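Local coordinates for glutathione S-transferase (Burkholderia xenovorans, PDB 2DSA), which binds glutathione, probably acts as a glutathione transferase, and reductively dechlorinates metabolites of polychlorinated biphenyls, at residues Pro84-Ser88 against Phe89-His93. Sequence-based numbering, arbitrary orientation.
Sequences PANGS and FERYH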
ATOM      1  N   PRO A  84       1.197  15.928  -5.982  1.00 34.77           N
ATOM      2  CA  PRO A  84       1.357  17.148  -5.176  1.00 34.24           C
ATOM      3  C   PRO A  84       2.707  17.162  -4.466  1.00 34.17           C
ATOM      4  O   PRO A  84       3.309  16.092  -4.217  1.00 34.18           O
ATOM      5  CB  PRO A  84       0.229  17.041  -4.135  1.00 34.14           C
ATOM      6  CG  PRO A  84      -0.768  16.088  -4.738  1.00 34.02           C
ATOM      7  CD  PRO A  84       0.045  15.116  -5.538  1.00 34.42           C
ATOM      8  N   ALA A  85       3.168  18.368  -4.138  1.00 33.79           N
ATOM      9  CA  ALA A  85       4.442  18.582  -3.457  1.00 33.23           C
ATOM     10  C   ALA A  85       4.512  17.896  -2.101  1.00 33.22           C
ATOM     11  O   ALA A  85       3.574  17.962  -1.283  1.00 33.26           O
ATOM     12  CB  ALA A  85       4.731  20.076  -3.310  1.00 33.21           C
ATOM     13  N   ASN A  86       5.629  17.223  -1.872  1.00 32.36           N
ATOM     14  CA  ASN A  86       5.892  16.606  -0.591  1.00 32.74           C
ATOM     15  C   ASN A  86       5.660  17.564   0.564  1.00 32.55           C
ATOM     16  O   ASN A  86       6.036  18.744   0.494  1.00 31.36           O
ATOM     17  CB  ASN A  86       7.334  16.123  -0.553  1.00 33.12           C
ATOM     18  CG  ASN A  86       7.529  14.874  -1.346  1.00 34.58           C
ATOM     19  OD1 ASN A  86       6.881  13.864  -1.070  1.00 35.36           O
ATOM     20  ND2 ASN A  86       8.419  14.922  -2.349  1.00 34.46           N
ATOM     21  N   GLY A  87       5.043  17.057   1.624  1.00 32.18           N
ATOM     22  CA  GLY A  87       4.736  17.894   2.773  1.00 32.67           C
ATOM     23  C   GLY A  87       3.405  18.622   2.699  1.00 32.68           C
ATOM     24  O   GLY A  87       2.908  19.071   3.720  1.00 33.48           O
ATOM     25  N   SER A  88       2.832  18.773   1.506  1.00 32.42           N
ATOM     26  CA  SER A  88       1.495  19.346   1.380  1.00 32.01           C
ATOM     27  C   SER A  88       0.465  18.289   1.783  1.00 31.93           C
ATOM     28  O   SER A  88       0.733  17.095   1.681  1.00 30.92           O
ATOM     29  CB  SER A  88       1.240  19.847  -0.049  1.00 32.06           C
ATOM     30  OG  SER A  88       1.089  18.775  -0.973  1.00 32.53           O
ATOM     31  N   PHE A  89      -0.703  18.730   2.253  1.00 32.53           N
ATOM     32  CA  PHE A  89      -1.770  17.797   2.622  1.00 32.73           C
ATOM     33  C   PHE A  89      -2.154  16.889   1.450  1.00 32.63           C
ATOM     34  O   PHE A  89      -2.323  15.687   1.634  1.00 33.26           O
ATOM     35  CB  PHE A  89      -3.027  18.504   3.158  1.00 32.78           C
ATOM     36  CG  PHE A  89      -4.121  17.545   3.526  1.00 33.77           C
ATOM     37  CD1 PHE A  89      -4.127  16.920   4.768  1.00 35.07           C
ATOM     38  CD2 PHE A  89      -5.116  17.209   2.606  1.00 35.08           C
ATOM     39  CE1 PHE A  89      -5.129  15.991   5.109  1.00 34.74           C
ATOM     40  CE2 PHE A  89      -6.126  16.279   2.934  1.00 34.58           C
ATOM     41  CZ  PHE A  89      -6.127  15.674   4.188  1.00 34.12           C
ATOM     42  N   GLU A  90      -2.281  17.467   0.259  1.00 32.39           N
ATOM     43  CA  GLU A  90      -2.696  16.714  -0.926  1.00 33.13           C
ATOM     44  C   GLU A  90      -1.712  15.596  -1.323  1.00 32.50           C
ATOM     45  O   GLU A  90      -2.113  14.611  -1.939  1.00 32.31           O
ATOM     46  CB  GLU A  90      -2.999  17.646  -2.103  1.00 33.48           C
ATOM     47  CG  GLU A  90      -4.360  18.375  -1.979  1.00 37.10           C
ATOM     48  CD  GLU A  90      -5.566  17.413  -1.928  1.00 41.68           C
ATOM     49  OE1 GLU A  90      -6.252  17.368  -0.885  1.00 43.01           O
ATOM     50  OE2 GLU A  90      -5.833  16.706  -2.930  1.00 44.16           O
ATOM     51  N   ARG A  91      -0.440  15.732  -0.943  1.00 32.14           N
ATOM     52  CA  ARG A  91       0.520  14.627  -1.147  1.00 31.24           C
ATOM     53  C   ARG A  91       0.201  13.405  -0.251  1.00 30.62           C
ATOM     54  O   ARG A  91       0.305  12.264  -0.704  1.00 30.45           O
ATOM     55  CB  ARG A  91       1.967  15.118  -0.978  1.00 30.93           C
ATOM     56  CG  ARG A  91       3.061  14.061  -1.236  1.00 30.91           C
ATOM     57  CD  ARG A  91       2.901  13.293  -2.558  1.00 26.48           C
ATOM     58  NE  ARG A  91       4.051  12.425  -2.799  1.00 28.51           N
ATOM     59  CZ  ARG A  91       5.130  12.783  -3.491  1.00 30.00           C
ATOM     60  NH1 ARG A  91       5.211  13.998  -4.021  1.00 30.27           N
ATOM     61  NH2 ARG A  91       6.136  11.935  -3.639  1.00 29.31           N
ATOM     62  N   TYR A  92      -0.196  13.641   1.001  1.00 30.55           N
ATOM     63  CA  TYR A  92      -0.691  12.540   1.880  1.00 30.68           C
ATOM     64  C   TYR A  92      -1.959  11.908   1.328  1.00 30.38           C
ATOM     65  O   TYR A  92      -2.137  10.690   1.355  1.00 29.51           O
ATOM     66  CB  TYR A  92      -0.869  12.986   3.338  1.00 30.08           C
ATOM     67  CG  TYR A  92       0.393  13.601   3.900  1.00 28.82           C
ATOM     68  CD1 TYR A  92       0.511  14.983   4.032  1.00 28.67           C
ATOM     69  CD2 TYR A  92       1.487  12.809   4.245  1.00 27.41           C
ATOM     70  CE1 TYR A  92       1.678  15.561   4.510  1.00 28.73           C
ATOM     71  CE2 TYR A  92       2.657  13.377   4.732  1.00 27.45           C
ATOM     72  CZ  TYR A  92       2.744  14.756   4.856  1.00 29.17           C
ATOM     73  OH  TYR A  92       3.893  15.333   5.332  1.00 28.31           O
ATOM     74  N   HIS A  93      -2.822  12.758   0.796  1.00 31.28           N
ATOM     75  CA  HIS A  93      -4.016  12.333   0.100  1.00 31.89           C
ATOM     76  C   HIS A  93      -3.703  11.450  -1.143  1.00 31.12           C
ATOM     77  O   HIS A  93      -4.404  10.471  -1.405  1.00 29.94           O
ATOM     78  CB  HIS A  93      -4.851  13.573  -0.250  1.00 32.66           C
ATOM     79  CG  HIS A  93      -6.270  13.272  -0.627  1.00 36.75           C
ATOM     80  ND1 HIS A  93      -7.060  14.169  -1.320  1.00 41.60           N
ATOM     81  CD2 HIS A  93      -7.039  12.177  -0.417  1.00 40.20           C
ATOM     82  CE1 HIS A  93      -8.252  13.638  -1.521  1.00 42.81           C
ATOM     83  NE2 HIS A  93      -8.265  12.429  -0.985  1.00 42.67           N
TER
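Arg91 reaches back from the first turn of its helix to the loop leading into it. With CG anti to the backbone N (chi1 -177°) and a bend at chi2, its chain passes the carbonyls of Pro84 and Ala85, and NH1 donates to Pro84 O at 2.8 Å, within the guanidinium plane. Asn86 lies alongside; its OD1 sits over the centre of one guanidinium face, 3.2 Å from Arg91 CZ, too poorly angled for a hydrogen bond. Asp75 of the same chain bonds both side chains, by a salt bridge to Arg91 NH1 and a hydrogen bond from Asn86 ND2.

As cap, Ser88 OG accepts weakly from Arg91 N at 3.4 Å and donates to Ala85 O at 2.6 Å, on a carbonyl lone pair. Ala85 O also takes Ser88 N, closing the turn with Gly87 third.

Pro84 CG makes nonpolar contact with Glu90 CB at 3.8 Å. Tyr92 CD1 lies 3.2 Å from Ser88 O, and Tyr92 OH is hydrogen-bonded to Asp75 of the second subunit. The whole is a serine N-cap, also the last residue of a type II beta turn, starting helix 89-109 of the all-helical GST C-terminal domain at the dimer interface.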